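Local structure of formimidoylglutamase (Bacillus subtilis, 3M1R) at residues T23-L28 against S71-A76; R65-H70 against T301-A306; A76-H81 against G315-P320; T237-I242 against N282-E287; E272-I277 against L310-G315. The protein catalyses the hydrolysis of N-formimidoyl-L-glutamate to L-glutamate and formamide, a manganese-dependent step of histidine degradation. All blocks are in the same frame, centred on the assembly; numbering follows the deposited sequence.

Overall arrangement
Contacts 2, 3 and 5 share helix 300-318: near its start it meets helix 60-69 (contact 2), then helix 267-278 (contact 5), and at its end the hairpin of strands 74-75 and 80-81 (contact 3). Contacts 3 and 5 lie closest, about 9 Å between centres. Contact 1 ties the loop before strand 29-31 to the chain following helix 60-69. Its centre is about 12 Å from that of contact 2. Contact 4 joins neighbouring strands of the parallel sheet, centre to centre about 25 Å from contact 1. Its Ile242 and Ile286 pack on contact 5. Along the chain contact 1 closes before contacts 3, 4 and 5 open. A second subunit touches all but contact 4.

Contact 1. Residues T23-L28 against S71-A76; sequences TKMSDL and SSAYSA
Lys24 and Ser72 lie backbone to backbone in a single bridge, with two hydrogen bonds around them. Ala73 N donates to Thr23 O at 3.1 Å and Met25 N to Ser71 O at 2.9 Å, one on each side of the bridged pair.

Side chains bonded to backbone N-H groups hold each segment in shape. Lys24 N donates to Asp27 OD2 at 2.9 Å, on the anti side and 29° out of the carboxylate plane. Ser72 forms an ST turn: its OG, anti to the backbone N (chi1 164°), accepts from Tyr74 N at 2.8 Å and also bonds Asn196 O of a second subunit. An alanine in place of Ser72 would probably leave Tyr74 N and that neighbouring carbonyl without this partner and let the turn relax at the subunit boundary. The turn leads from helix 60-69 into strand 74-75, while residues 23-28 run into strand 29-31 at the edge of the parallel sheet.

Apolar packing centres on the methyl of Ala73, which points toward the other segment. Leu28 CD1 presses on Ala73 CB at 3.5 Å, a close fit for two methyl carbons, and SE of the selenomethionine Met25 lies 3.7 Å from Ala73 CB. The bent chain of Met25 also touches Leu310 and Leu313 of helix 300-318.

Contact 2. Residues R65-H70 against T301-A306; sequences RQALKH and TSRAAA
Ala67 of helix 60-69 and Ala306 of helix 300-318 meet where these two helices of the arginase fold cross, their local axes 8.1 Å apart at a signed angle of -59°. The two methyls face each other, Ala67 CB 3.8 Å from Ala306 CB. Around this pair the small side chains fit against backbone: Ala67 CB rests 3.7 Å from Ser302 O, and Ala306 CB lies 3.6 Å from Leu68 N. Leu68 CB touches the same Ala306 methyl at 4.0 Å. Its CG is anti to the backbone N (chi1 -178°), and beyond it CD1 approaches Ala306 O at 3.9 Å.

Arg303 meets Ala67 with the base of its side chain, CG 4.1 Å from Ala67 CB. The extended chain then carries the guanidinium away to a salt bridge with Asp299 and a hydrogen bond to Ile260 O of a second subunit. Ser302 OG bonds Thr63, one turn earlier on helix 60-69. Further along residues 65-70, His70 ND1 donates to Gln66 O at 2.9 Å with the acceptor close to the ring plane.

No hydrogen bond joins residues 65-70 to 301-306. Their contact is methyl against methyl and methyl against backbone, so its cohesion rests on shape, and the small alanine side chains probably allow the helix backbones to come this near.

Contact 3. Residues A76-H81 against G315-P320; sequences AELGEH and GMKLSP
Lys317 NZ, from the last turn of helix 300-318, bonds to two successive residues of one short strand, the carboxylate of Glu80 and the backbone carbonyl of His81. It donates to His81 O at 3.1 Å, lying 20° out of the carbonyl plane, and forms a salt bridge with Glu80 OE1 at 3.2 Å whose hydrogen bond is weak. The carboxylate also rests on the lysine chain, Glu80 CD being 3.4 Å from Lys317 CE. Glu80 reaches this place with CG in the crowded position between backbone N and carbonyl carbon (chi1 49°) and the rest of its chain extended. Lys317 starts with CG anti to the backbone N and then bends at an unstaggered chi2 of 125°.

Nearer the helix the contact is apolar. Leu78 touches with both branches: CD1 meets Leu318 CD2 at 3.5 Å, and CD2 lies 4.0 Å from Lys317 CG. An alanine in place of Lys317 would probably leave the Glu80 carboxylate without this counter-charge and His81 O without this donor, and open a gap beside Leu78.

Ala76 N bonds Glu193 of a second subunit. Gly79, with its positive phi, and Glu80 both face Ser75, so the hairpin of strands 74-75 and 80-81 contains a G1 beta bulge. The arrangement is a bulged beta hairpin packed at the surface against the end of the C-terminal helix.

Contact 4. Residues T237-I242 against N282-E287; sequences TDFIFI and NVAGIE
Four backbone hydrogen bonds join Ile240 and Ile242 to the strand of Val283 and Ile286. Ile240 N donates to Asn282 O at 3.0 Å, and Ile240 O accepts from Ala284 N at 2.7 Å. Two residues on, Ile242 N donates to Gly285 O at 3.0 Å and Ile242 O accepts from Glu287 N at 2.9 Å. Between the bridges Ile240-Val283 and Ile242-Ile286 one strand has one residue and the other two, consistent with a beta bulge in the parallel pairing.

The carboxylate of Glu287 is gripped by three hydroxyls outside the pair, Ser243 and Ser133 on OE2 and Thr136 on OE1. Thus held, it stands at the edge of the Phe241 ring, Glu287 CD 3.3 Å from Phe241 CE2 and in the ring plane, with carboxylate and ring 84° apart. Gly285 makes room for that ring, since a CB on it would come tight against Phe241 CE1.

The strands belong to the beta-alpha-beta unit 239-245, 267-278 and 283-289 in the central parallel sheet of the arginase fold. Strand 239-245 ends in Asp245, which binds calcium in this crystal, and Glu287 lies about 5 Å, side chain to side chain, from Asn130, another ligand of the calcium site.

On the face toward helix 267-278, chi1 (62°) sets Ile240 CG1 between backbone N and carbonyl carbon, against Val283 CA, and CD1 beyond it lies 3.4 Å from Val283 CG2. Ile242 CG2 meets Ile286 CG1 at 3.7 Å on the same face. Phe241 and Ala284 pack instead on helix 133-141.

Contact 5. Residues E272-I277 against L310-G315; sequences EAVKYI and LHALKG. With PEG (di(hydroxyethyl)ether), chain B.
Lys275 and His311 face each other between the two helices, Lys275 NZ lying 2.9 Å from His311 ND1 at the edge of the ring and in its plane. At the far side of the imidazole, His311 NE2 shares a hydrogen bond of 2.8 Å with O1 of a di(hydroxyethyl)ether molecule. The other end of that molecule donates from O4 to Glu272 OE2, also at 2.8 Å, and Glu272 OE2 in turn forms a salt bridge with Lys275 NZ at 3.3 Å, its hydrogen bond weak. The bound ether thus bridges the two helices.

The lysine chain turns back at chi3 (45°) and chi4 (-90°), which brings CE and NZ round to cross the extended Lys314 at a slant. Lys275 CD is pressed against Lys314 CE at 3.4 Å. The two ammonium groups come equally near, NZ to NZ 3.4 Å, and their repulsion is probably offset by acids: Glu272 for Lys275, and for Lys314 salt bridges to Glu77 and to Glu193 of a second subunit. Phe194 of that subunit meets the His311 ring edge-to-face.

Beneath this polar layer, Val274 CG1 rests on Ala312 CB at 3.7 Å. Gly315 lets the backbones close in, because a CB there would clash with Lys275 O; the local axes approach to 7.4 Å at 29°, roughly parallel. Val274 and Ala312 both rest on Ile286 of strand 283-289, so helices 267-278 and 300-318 lie side by side against the parallel sheet, with helix 222-234 packed on Ala273 and Ile277.

Contact 1. Residues T23-L28 against S71-A76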
# COMPACT_ATOMS: atom_id res chain seq x y z
N THR D 23 -25.86 -18.53 10.74
CA THR D 23 -26.66 -17.31 10.75
C THR D 23 -25.75 -16.13 11.03
O THR D 23 -25.26 -15.98 12.15
CB THR D 23 -27.74 -17.30 11.82
OG1 THR D 23 -28.69 -18.34 11.55
CG2 THR D 23 -28.45 -15.95 11.79
N LYS D 24 -25.54 -15.31 10.01
CA LYS D 24 -24.72 -14.11 10.11
C LYS D 24 -25.63 -12.91 10.19
O LYS D 24 -26.82 -13.02 9.91
CB LYS D 24 -23.79 -14.01 8.90
CG LYS D 24 -22.82 -15.18 8.82
CD LYS D 24 -21.85 -15.03 7.68
CE LYS D 24 -22.59 -14.94 6.34
NZ LYS D 24 -21.66 -14.63 5.20
N MSE D 25 -25.08 -11.75 10.57
CA MSE D 25 -25.91 -10.57 10.72
C MSE D 25 -26.61 -10.25 9.40
O MSE D 25 -27.72 -9.72 9.38
CB MSE D 25 -25.08 -9.38 11.22
CG MSE D 25 -24.68 -9.51 12.68
SE MSE D 25 -26.23 -9.59 13.91
CE MSE D 25 -26.79 -7.72 13.78
N SER D 26 -25.95 -10.58 8.29
CA SER D 26 -26.56 -10.35 6.98
C SER D 26 -27.90 -11.07 6.81
O SER D 26 -28.72 -10.65 6.00
CB SER D 26 -25.62 -10.79 5.88
OG SER D 26 -25.06 -12.04 6.20
N ASP D 27 -28.10 -12.15 7.55
CA ASP D 27 -29.34 -12.91 7.44
C ASP D 27 -30.44 -12.25 8.28
O ASP D 27 -31.60 -12.62 8.16
CB ASP D 27 -29.13 -14.36 7.90
CG ASP D 27 -28.05 -15.07 7.09
OD1 ASP D 27 -28.08 -14.98 5.84
OD2 ASP D 27 -27.18 -15.72 7.70
N LEU D 28 -30.06 -11.28 9.11
CA LEU D 28 -31.01 -10.71 10.08
C LEU D 28 -31.26 -9.21 9.91
O LEU D 28 -32.11 -8.64 10.58
CB LEU D 28 -30.51 -10.97 11.50
CG LEU D 28 -30.46 -12.41 11.96
CD1 LEU D 28 -29.57 -12.52 13.15
CD2 LEU D 28 -31.87 -12.87 12.31
N SER D 71 -20.27 -10.88 10.19
CA SER D 71 -20.06 -11.55 11.48
C SER D 71 -21.21 -12.50 11.76
O SER D 71 -22.35 -12.27 11.35
CB SER D 71 -20.01 -10.53 12.62
OG SER D 71 -19.00 -9.54 12.40
N SER D 72 -20.90 -13.58 12.47
CA SER D 72 -21.92 -14.43 13.04
C SER D 72 -22.75 -13.63 14.02
O SER D 72 -22.21 -12.83 14.79
CB SER D 72 -21.30 -15.63 13.77
OG SER D 72 -22.26 -16.24 14.63
N ALA D 73 -24.06 -13.85 13.99
CA ALA D 73 -25.00 -13.30 14.97
C ALA D 73 -25.04 -14.11 16.27
O ALA D 73 -25.71 -13.73 17.23
CB ALA D 73 -26.39 -13.26 14.36
N TYR D 74 -24.34 -15.24 16.30
CA TYR D 74 -24.47 -16.15 17.44
C TYR D 74 -23.48 -15.83 18.57
O TYR D 74 -22.27 -15.71 18.35
CB TYR D 74 -24.32 -17.60 16.99
CG TYR D 74 -24.36 -18.58 18.15
CD1 TYR D 74 -25.56 -18.90 18.76
CD2 TYR D 74 -23.20 -19.15 18.64
CE1 TYR D 74 -25.61 -19.77 19.83
CE2 TYR D 74 -23.24 -20.04 19.70
CZ TYR D 74 -24.45 -20.35 20.29
OH TYR D 74 -24.52 -21.22 21.35
N SER D 75 -24.02 -15.69 19.77
CA SER D 75 -23.22 -15.57 20.99
C SER D 75 -23.18 -16.90 21.74
O SER D 75 -24.22 -17.48 22.05
CB SER D 75 -23.82 -14.50 21.91
OG SER D 75 -23.17 -14.50 23.16
N ALA D 76 -21.98 -17.37 22.03
CA ALA D 76 -21.82 -18.63 22.74
C ALA D 76 -22.11 -18.41 24.21
O ALA D 76 -22.44 -19.35 24.93
CB ALA D 76 -20.41 -19.18 22.54

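Contact 2. Residues R65-H70 against T301-A306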
# COMPACT_ATOMS: atom_id res chain seq x y z
N ARG D 65 -20.86 -1.52 8.30
CA ARG D 65 -22.01 -2.40 7.96
C ARG D 65 -21.49 -3.68 7.36
O ARG D 65 -21.97 -4.76 7.66
CB ARG D 65 -22.96 -1.74 6.96
CG ARG D 65 -23.93 -0.68 7.52
CD ARG D 65 -24.86 -0.17 6.40
NE ARG D 65 -25.96 0.67 6.88
CZ ARG D 65 -25.94 2.00 6.87
NH1 ARG D 65 -24.89 2.66 6.41
NH2 ARG D 65 -26.99 2.67 7.33
N GLN D 66 -20.47 -3.57 6.51
CA GLN D 66 -19.94 -4.72 5.83
C GLN D 66 -19.32 -5.68 6.83
O GLN D 66 -19.53 -6.89 6.75
CB GLN D 66 -18.94 -4.29 4.77
CG GLN D 66 -18.96 -5.13 3.51
CD GLN D 66 -17.81 -4.78 2.56
OE1 GLN D 66 -17.13 -3.76 2.73
NE2 GLN D 66 -17.58 -5.63 1.57
N ALA D 67 -18.56 -5.14 7.79
CA ALA D 67 -17.93 -5.97 8.82
C ALA D 67 -19.01 -6.63 9.68
O ALA D 67 -18.91 -7.81 10.04
CB ALA D 67 -17.00 -5.16 9.70
N LEU D 68 -20.05 -5.86 9.99
CA LEU D 68 -21.13 -6.38 10.82
C LEU D 68 -21.86 -7.50 10.09
O LEU D 68 -21.99 -8.59 10.61
CB LEU D 68 -22.10 -5.26 11.22
CG LEU D 68 -23.25 -5.69 12.14
CD1 LEU D 68 -22.68 -6.12 13.48
CD2 LEU D 68 -24.25 -4.56 12.34
N LYS D 69 -22.28 -7.25 8.85
CA LYS D 69 -23.06 -8.24 8.10
C LYS D 69 -22.30 -9.55 7.94
O LYS D 69 -22.90 -10.61 7.77
CB LYS D 69 -23.47 -7.72 6.72
CG LYS D 69 -24.61 -6.71 6.74
CD LYS D 69 -24.78 -6.07 5.36
CE LYS D 69 -26.01 -5.19 5.31
NZ LYS D 69 -26.11 -4.57 3.97
N HIS D 70 -20.97 -9.48 7.98
CA HIS D 70 -20.20 -10.69 7.77
C HIS D 70 -19.87 -11.43 9.05
O HIS D 70 -19.30 -12.51 9.00
CB HIS D 70 -18.97 -10.44 6.88
CG HIS D 70 -19.31 -10.31 5.43
ND1 HIS D 70 -19.55 -9.10 4.82
CD2 HIS D 70 -19.46 -11.25 4.46
CE1 HIS D 70 -19.83 -9.29 3.55
NE2 HIS D 70 -19.78 -10.59 3.30
N THR D 301 -10.32 -1.70 11.99
CA THR D 301 -10.98 -0.75 12.86
C THR D 301 -12.48 -0.77 12.63
O THR D 301 -13.25 -0.57 13.56
CB THR D 301 -10.38 0.68 12.73
OG1 THR D 301 -8.95 0.61 12.84
CG2 THR D 301 -10.91 1.55 13.87
N SER D 302 -12.90 -1.05 11.40
CA SER D 302 -14.32 -1.24 11.13
C SER D 302 -14.79 -2.57 11.76
O SER D 302 -15.91 -2.65 12.23
CB SER D 302 -14.62 -1.18 9.63
OG SER D 302 -14.36 0.12 9.11
N ARG D 303 -13.93 -3.60 11.79
CA ARG D 303 -14.30 -4.86 12.45
C ARG D 303 -14.45 -4.64 13.96
O ARG D 303 -15.41 -5.13 14.57
CB ARG D 303 -13.31 -6.00 12.18
CG ARG D 303 -13.33 -6.56 10.75
CD ARG D 303 -12.15 -7.49 10.45
NE ARG D 303 -12.18 -7.93 9.05
CZ ARG D 303 -12.43 -9.18 8.67
NH1 ARG D 303 -12.46 -9.50 7.38
NH2 ARG D 303 -12.63 -10.14 9.56
N ALA D 304 -13.48 -3.93 14.55
CA ALA D 304 -13.53 -3.56 15.97
C ALA D 304 -14.83 -2.83 16.29
O ALA D 304 -15.48 -3.10 17.30
CB ALA D 304 -12.35 -2.70 16.33
N ALA D 305 -15.20 -1.91 15.41
CA ALA D 305 -16.45 -1.16 15.55
C ALA D 305 -17.68 -2.09 15.46
O ALA D 305 -18.61 -1.99 16.26
CB ALA D 305 -16.53 -0.04 14.50
N ALA D 306 -17.67 -3.00 14.49
CA ALA D 306 -18.77 -3.95 14.35
C ALA D 306 -18.91 -4.79 15.62
O ALA D 306 -20.01 -5.07 16.05
CB ALA D 306 -18.56 -4.84 13.12

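Contact 3. Residues A76-H81 against G315-P320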
# COMPACT_ATOMS: atom_id res chain seq x y z
N ALA D 76 -21.98 -17.37 22.03
CA ALA D 76 -21.82 -18.63 22.74
C ALA D 76 -22.11 -18.41 24.21
O ALA D 76 -22.44 -19.35 24.93
CB ALA D 76 -20.41 -19.18 22.54
N GLU D 77 -22.00 -17.16 24.65
CA GLU D 77 -22.25 -16.82 26.05
C GLU D 77 -23.75 -16.59 26.32
O GLU D 77 -24.18 -16.51 27.46
CB GLU D 77 -21.42 -15.60 26.46
CG GLU D 77 -21.45 -15.26 27.94
CD GLU D 77 -20.62 -14.03 28.28
OE1 GLU D 77 -21.08 -13.19 29.09
OE2 GLU D 77 -19.50 -13.88 27.72
N LEU D 78 -24.53 -16.49 25.25
CA LEU D 78 -25.96 -16.30 25.35
C LEU D 78 -26.65 -17.59 24.95
O LEU D 78 -27.81 -17.83 25.29
CB LEU D 78 -26.42 -15.19 24.40
CG LEU D 78 -26.81 -13.81 24.92
CD1 LEU D 78 -25.80 -13.26 25.92
CD2 LEU D 78 -26.97 -12.87 23.74
N GLY D 79 -25.94 -18.43 24.21
CA GLY D 79 -26.54 -19.62 23.64
C GLY D 79 -27.65 -19.25 22.67
O GLY D 79 -28.58 -20.03 22.45
N GLU D 80 -27.54 -18.07 22.07
CA GLU D 80 -28.51 -17.63 21.09
C GLU D 80 -28.04 -16.42 20.29
O GLU D 80 -27.05 -15.76 20.65
CB GLU D 80 -29.84 -17.30 21.78
CG GLU D 80 -29.67 -16.39 22.98
CD GLU D 80 -30.98 -16.04 23.63
OE1 GLU D 80 -32.04 -16.26 23.00
OE2 GLU D 80 -30.96 -15.55 24.78
N HIS D 81 -28.74 -16.12 19.21
CA HIS D 81 -28.43 -14.94 18.42
C HIS D 81 -28.71 -13.65 19.20
O HIS D 81 -29.59 -13.62 20.07
CB HIS D 81 -29.20 -15.00 17.11
CG HIS D 81 -28.96 -16.27 16.35
ND1 HIS D 81 -29.92 -16.85 15.54
CD2 HIS D 81 -27.88 -17.08 16.29
CE1 HIS D 81 -29.43 -17.95 15.01
NE2 HIS D 81 -28.19 -18.12 15.45
N GLY D 315 -25.57 -6.96 25.20
CA GLY D 315 -25.92 -6.36 26.48
C GLY D 315 -27.40 -6.06 26.52
O GLY D 315 -28.05 -6.31 27.53
N MSE D 316 -27.95 -5.54 25.43
CA MSE D 316 -29.38 -5.26 25.39
C MSE D 316 -30.21 -6.54 25.51
O MSE D 316 -31.19 -6.58 26.25
CB MSE D 316 -29.75 -4.46 24.14
CG MSE D 316 -29.06 -3.09 24.08
SE MSE D 316 -29.23 -2.26 22.33
CE MSE D 316 -31.10 -1.72 22.49
N LYS D 317 -29.81 -7.59 24.79
CA LYS D 317 -30.52 -8.87 24.85
C LYS D 317 -30.49 -9.44 26.27
O LYS D 317 -31.40 -10.14 26.69
CB LYS D 317 -29.94 -9.88 23.84
CG LYS D 317 -30.63 -11.24 23.86
CD LYS D 317 -31.16 -11.67 22.49
CE LYS D 317 -32.03 -12.94 22.61
NZ LYS D 317 -32.40 -13.57 21.31
N LEU D 318 -29.44 -9.11 27.00
CA LEU D 318 -29.19 -9.64 28.33
C LEU D 318 -29.92 -8.86 29.42
O LEU D 318 -30.16 -9.38 30.51
CB LEU D 318 -27.69 -9.58 28.61
CG LEU D 318 -27.04 -10.78 29.27
CD1 LEU D 318 -27.92 -12.02 29.16
CD2 LEU D 318 -25.67 -11.02 28.63
N SER D 319 -30.25 -7.60 29.14
CA SER D 319 -30.79 -6.72 30.18
C SER D 319 -32.21 -7.09 30.57
O SER D 319 -33.02 -7.45 29.71
CB SER D 319 -30.72 -5.26 29.75
OG SER D 319 -32.01 -4.72 29.51
N PRO D 320 -32.52 -7.00 31.87
CA PRO D 320 -33.84 -7.26 32.47
C PRO D 320 -34.88 -6.21 32.10
O PRO D 320 -36.07 -6.45 32.26
CB PRO D 320 -33.57 -7.15 33.98
CG PRO D 320 -32.09 -7.22 34.14
CD PRO D 320 -31.50 -6.67 32.88

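Contact 4. Residues T237-I242 against N282-E287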
# COMPACT_ATOMS: atom_id res chain seq x y z
N THR D 237 -30.55 11.07 36.34
CA THR D 237 -30.96 11.09 34.93
C THR D 237 -31.98 10.00 34.58
O THR D 237 -32.15 9.01 35.31
CB THR D 237 -29.74 10.96 34.00
OG1 THR D 237 -29.04 9.75 34.28
CG2 THR D 237 -28.79 12.12 34.20
N ASP D 238 -32.66 10.20 33.46
CA ASP D 238 -33.69 9.28 33.01
C ASP D 238 -33.19 8.29 31.97
O ASP D 238 -33.71 7.18 31.88
CB ASP D 238 -34.88 10.06 32.46
CG ASP D 238 -35.73 10.68 33.55
OD1 ASP D 238 -35.91 10.03 34.60
OD2 ASP D 238 -36.21 11.81 33.35
N PHE D 239 -32.20 8.70 31.18
CA PHE D 239 -31.66 7.84 30.13
C PHE D 239 -30.15 7.96 30.03
O PHE D 239 -29.56 8.94 30.47
CB PHE D 239 -32.25 8.22 28.77
CG PHE D 239 -33.75 8.24 28.74
CD1 PHE D 239 -34.44 9.38 29.12
CD2 PHE D 239 -34.46 7.13 28.32
CE1 PHE D 239 -35.82 9.41 29.09
CE2 PHE D 239 -35.84 7.15 28.28
CZ PHE D 239 -36.52 8.29 28.67
N ILE D 240 -29.53 6.95 29.43
CA ILE D 240 -28.10 6.99 29.16
C ILE D 240 -27.86 6.85 27.66
O ILE D 240 -28.57 6.10 26.99
CB ILE D 240 -27.34 5.90 29.92
CG1 ILE D 240 -27.81 4.52 29.47
CG2 ILE D 240 -27.54 6.05 31.42
CD1 ILE D 240 -27.50 3.44 30.47
N PHE D 241 -26.90 7.61 27.13
CA PHE D 241 -26.49 7.51 25.74
C PHE D 241 -25.02 7.17 25.71
O PHE D 241 -24.22 7.77 26.42
CB PHE D 241 -26.77 8.82 25.00
CG PHE D 241 -26.37 8.79 23.53
CD1 PHE D 241 -27.23 8.27 22.57
CD2 PHE D 241 -25.16 9.30 23.12
CE1 PHE D 241 -26.88 8.26 21.23
CE2 PHE D 241 -24.80 9.30 21.77
CZ PHE D 241 -25.66 8.78 20.83
N ILE D 242 -24.67 6.17 24.91
CA ILE D 242 -23.30 5.70 24.84
C ILE D 242 -22.65 6.25 23.58
O ILE D 242 -23.09 5.94 22.47
CB ILE D 242 -23.24 4.17 24.77
CG1 ILE D 242 -23.90 3.53 26.00
CG2 ILE D 242 -21.80 3.69 24.65
CD1 ILE D 242 -23.93 2.02 25.89
N ASN D 282 -32.64 1.90 30.60
CA ASN D 282 -32.92 3.11 29.84
C ASN D 282 -31.75 3.59 28.97
O ASN D 282 -31.52 4.80 28.80
CB ASN D 282 -33.46 4.21 30.75
CG ASN D 282 -34.70 3.76 31.55
OD1 ASN D 282 -34.70 3.77 32.79
ND2 ASN D 282 -35.75 3.34 30.84
N VAL D 283 -31.00 2.63 28.42
CA VAL D 283 -30.02 2.94 27.40
C VAL D 283 -30.76 3.43 26.17
O VAL D 283 -31.49 2.69 25.54
CB VAL D 283 -29.19 1.72 27.04
CG1 VAL D 283 -28.11 2.10 26.06
CG2 VAL D 283 -28.57 1.13 28.29
N ALA D 284 -30.57 4.70 25.83
CA ALA D 284 -31.35 5.32 24.76
C ALA D 284 -30.72 5.15 23.37
O ALA D 284 -31.39 5.32 22.36
CB ALA D 284 -31.58 6.80 25.07
N GLY D 285 -29.43 4.83 23.33
CA GLY D 285 -28.73 4.72 22.06
C GLY D 285 -27.23 4.55 22.18
O GLY D 285 -26.65 4.66 23.26
N ILE D 286 -26.60 4.22 21.06
CA ILE D 286 -25.16 4.16 21.01
C ILE D 286 -24.72 4.68 19.64
O ILE D 286 -25.40 4.46 18.61
CB ILE D 286 -24.62 2.74 21.30
CG1 ILE D 286 -23.09 2.73 21.32
CG2 ILE D 286 -25.15 1.73 20.29
CD1 ILE D 286 -22.48 1.38 21.67
N GLU D 287 -23.62 5.42 19.63
CA GLU D 287 -23.04 5.89 18.38
C GLU D 287 -21.57 5.53 18.36
O GLU D 287 -20.91 5.46 19.39
CB GLU D 287 -23.22 7.40 18.24
CG GLU D 287 -22.41 8.18 19.25
CD GLU D 287 -22.70 9.68 19.19
OE1 GLU D 287 -23.61 10.09 18.45
OE2 GLU D 287 -22.01 10.44 19.90

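Contact 5. Residues E272-I277 against L310-G315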
# COMPACT_ATOMS: atom_id res chain seq x y z
N GLU D 272 -16.08 -5.27 26.56
CA GLU D 272 -16.66 -5.71 27.83
C GLU D 272 -17.41 -4.56 28.48
O GLU D 272 -18.49 -4.74 29.01
CB GLU D 272 -15.56 -6.24 28.76
CG GLU D 272 -16.02 -7.28 29.76
CD GLU D 272 -16.61 -8.52 29.10
OE1 GLU D 272 -17.41 -9.22 29.75
OE2 GLU D 272 -16.28 -8.80 27.92
N ALA D 273 -16.84 -3.36 28.40
CA ALA D 273 -17.43 -2.18 29.02
C ALA D 273 -18.74 -1.79 28.34
O ALA D 273 -19.74 -1.52 29.01
CB ALA D 273 -16.44 -1.00 28.99
N VAL D 274 -18.73 -1.74 27.02
CA VAL D 274 -19.96 -1.55 26.25
C VAL D 274 -21.05 -2.60 26.60
O VAL D 274 -22.22 -2.25 26.78
CB VAL D 274 -19.66 -1.56 24.75
CG1 VAL D 274 -20.94 -1.53 23.95
CG2 VAL D 274 -18.76 -0.38 24.39
N LYS D 275 -20.68 -3.88 26.70
CA LYS D 275 -21.69 -4.89 27.05
C LYS D 275 -22.28 -4.62 28.45
O LYS D 275 -23.49 -4.67 28.63
CB LYS D 275 -21.15 -6.32 26.94
CG LYS D 275 -22.10 -7.35 27.60
CD LYS D 275 -21.67 -8.81 27.45
CE LYS D 275 -20.18 -9.05 27.73
NZ LYS D 275 -19.30 -8.91 26.50
N TYR D 276 -21.43 -4.32 29.41
CA TYR D 276 -21.87 -3.91 30.73
C TYR D 276 -22.88 -2.76 30.69
O TYR D 276 -24.01 -2.91 31.17
CB TYR D 276 -20.68 -3.53 31.62
CG TYR D 276 -21.08 -3.21 33.04
CD1 TYR D 276 -21.54 -4.21 33.89
CD2 TYR D 276 -21.01 -1.92 33.53
CE1 TYR D 276 -21.93 -3.92 35.19
CE2 TYR D 276 -21.40 -1.63 34.83
CZ TYR D 276 -21.85 -2.63 35.66
OH TYR D 276 -22.22 -2.34 36.95
N ILE D 277 -22.48 -1.61 30.16
CA ILE D 277 -23.37 -0.45 30.10
C ILE D 277 -24.68 -0.76 29.37
O ILE D 277 -25.76 -0.32 29.78
CB ILE D 277 -22.68 0.74 29.42
CG1 ILE D 277 -21.57 1.29 30.31
CG2 ILE D 277 -23.70 1.82 29.10
CD1 ILE D 277 -20.53 2.11 29.57
N LEU D 310 -22.06 -5.65 18.10
CA LEU D 310 -22.41 -6.98 18.58
C LEU D 310 -22.49 -7.04 20.10
O LEU D 310 -23.43 -7.60 20.62
CB LEU D 310 -21.45 -8.03 18.03
CG LEU D 310 -21.59 -8.23 16.52
CD1 LEU D 310 -20.46 -9.07 15.95
CD2 LEU D 310 -22.93 -8.86 16.18
N HIS D 311 -21.53 -6.44 20.80
CA HIS D 311 -21.49 -6.52 22.26
C HIS D 311 -22.53 -5.62 22.92
O HIS D 311 -23.04 -5.93 23.98
CB HIS D 311 -20.09 -6.27 22.81
CG HIS D 311 -19.16 -7.43 22.64
ND1 HIS D 311 -18.81 -8.28 23.67
CD2 HIS D 311 -18.50 -7.89 21.54
CE1 HIS D 311 -17.99 -9.21 23.22
NE2 HIS D 311 -17.78 -8.99 21.94
N ALA D 312 -22.86 -4.51 22.28
CA ALA D 312 -23.96 -3.69 22.75
C ALA D 312 -25.27 -4.44 22.59
O ALA D 312 -26.10 -4.46 23.50
CB ALA D 312 -24.00 -2.35 22.02
N LEU D 313 -25.48 -5.05 21.43
CA LEU D 313 -26.69 -5.83 21.18
C LEU D 313 -26.80 -6.94 22.21
O LEU D 313 -27.86 -7.20 22.77
CB LEU D 313 -26.64 -6.46 19.80
CG LEU D 313 -27.49 -6.00 18.60
CD1 LEU D 313 -28.42 -4.83 18.85
CD2 LEU D 313 -26.56 -5.75 17.42
N LYS D 314 -25.67 -7.58 22.47
CA LYS D 314 -25.58 -8.65 23.45
C LYS D 314 -26.07 -8.13 24.81
O LYS D 314 -26.87 -8.78 25.48
CB LYS D 314 -24.13 -9.12 23.56
CG LYS D 314 -23.91 -10.31 24.47
CD LYS D 314 -22.45 -10.71 24.45
CE LYS D 314 -22.09 -11.62 25.61
NZ LYS D 314 -20.64 -11.93 25.63
N GLY D 315 -25.57 -6.96 25.20
CA GLY D 315 -25.92 -6.36 26.48
C GLY D 315 -27.40 -6.06 26.52
O GLY D 315 -28.05 -6.31 27.53
C1 PEG B . -14.75 -10.63 20.03
O1 PEG B . -16.12 -10.30 20.05
C2 PEG B . -14.35 -11.35 21.33
O2 PEG B . -14.74 -10.59 22.46
C3 PEG B . -13.96 -10.65 23.63
C4 PEG B . -14.22 -9.43 24.51
O4 PEG B . -15.23 -9.72 25.44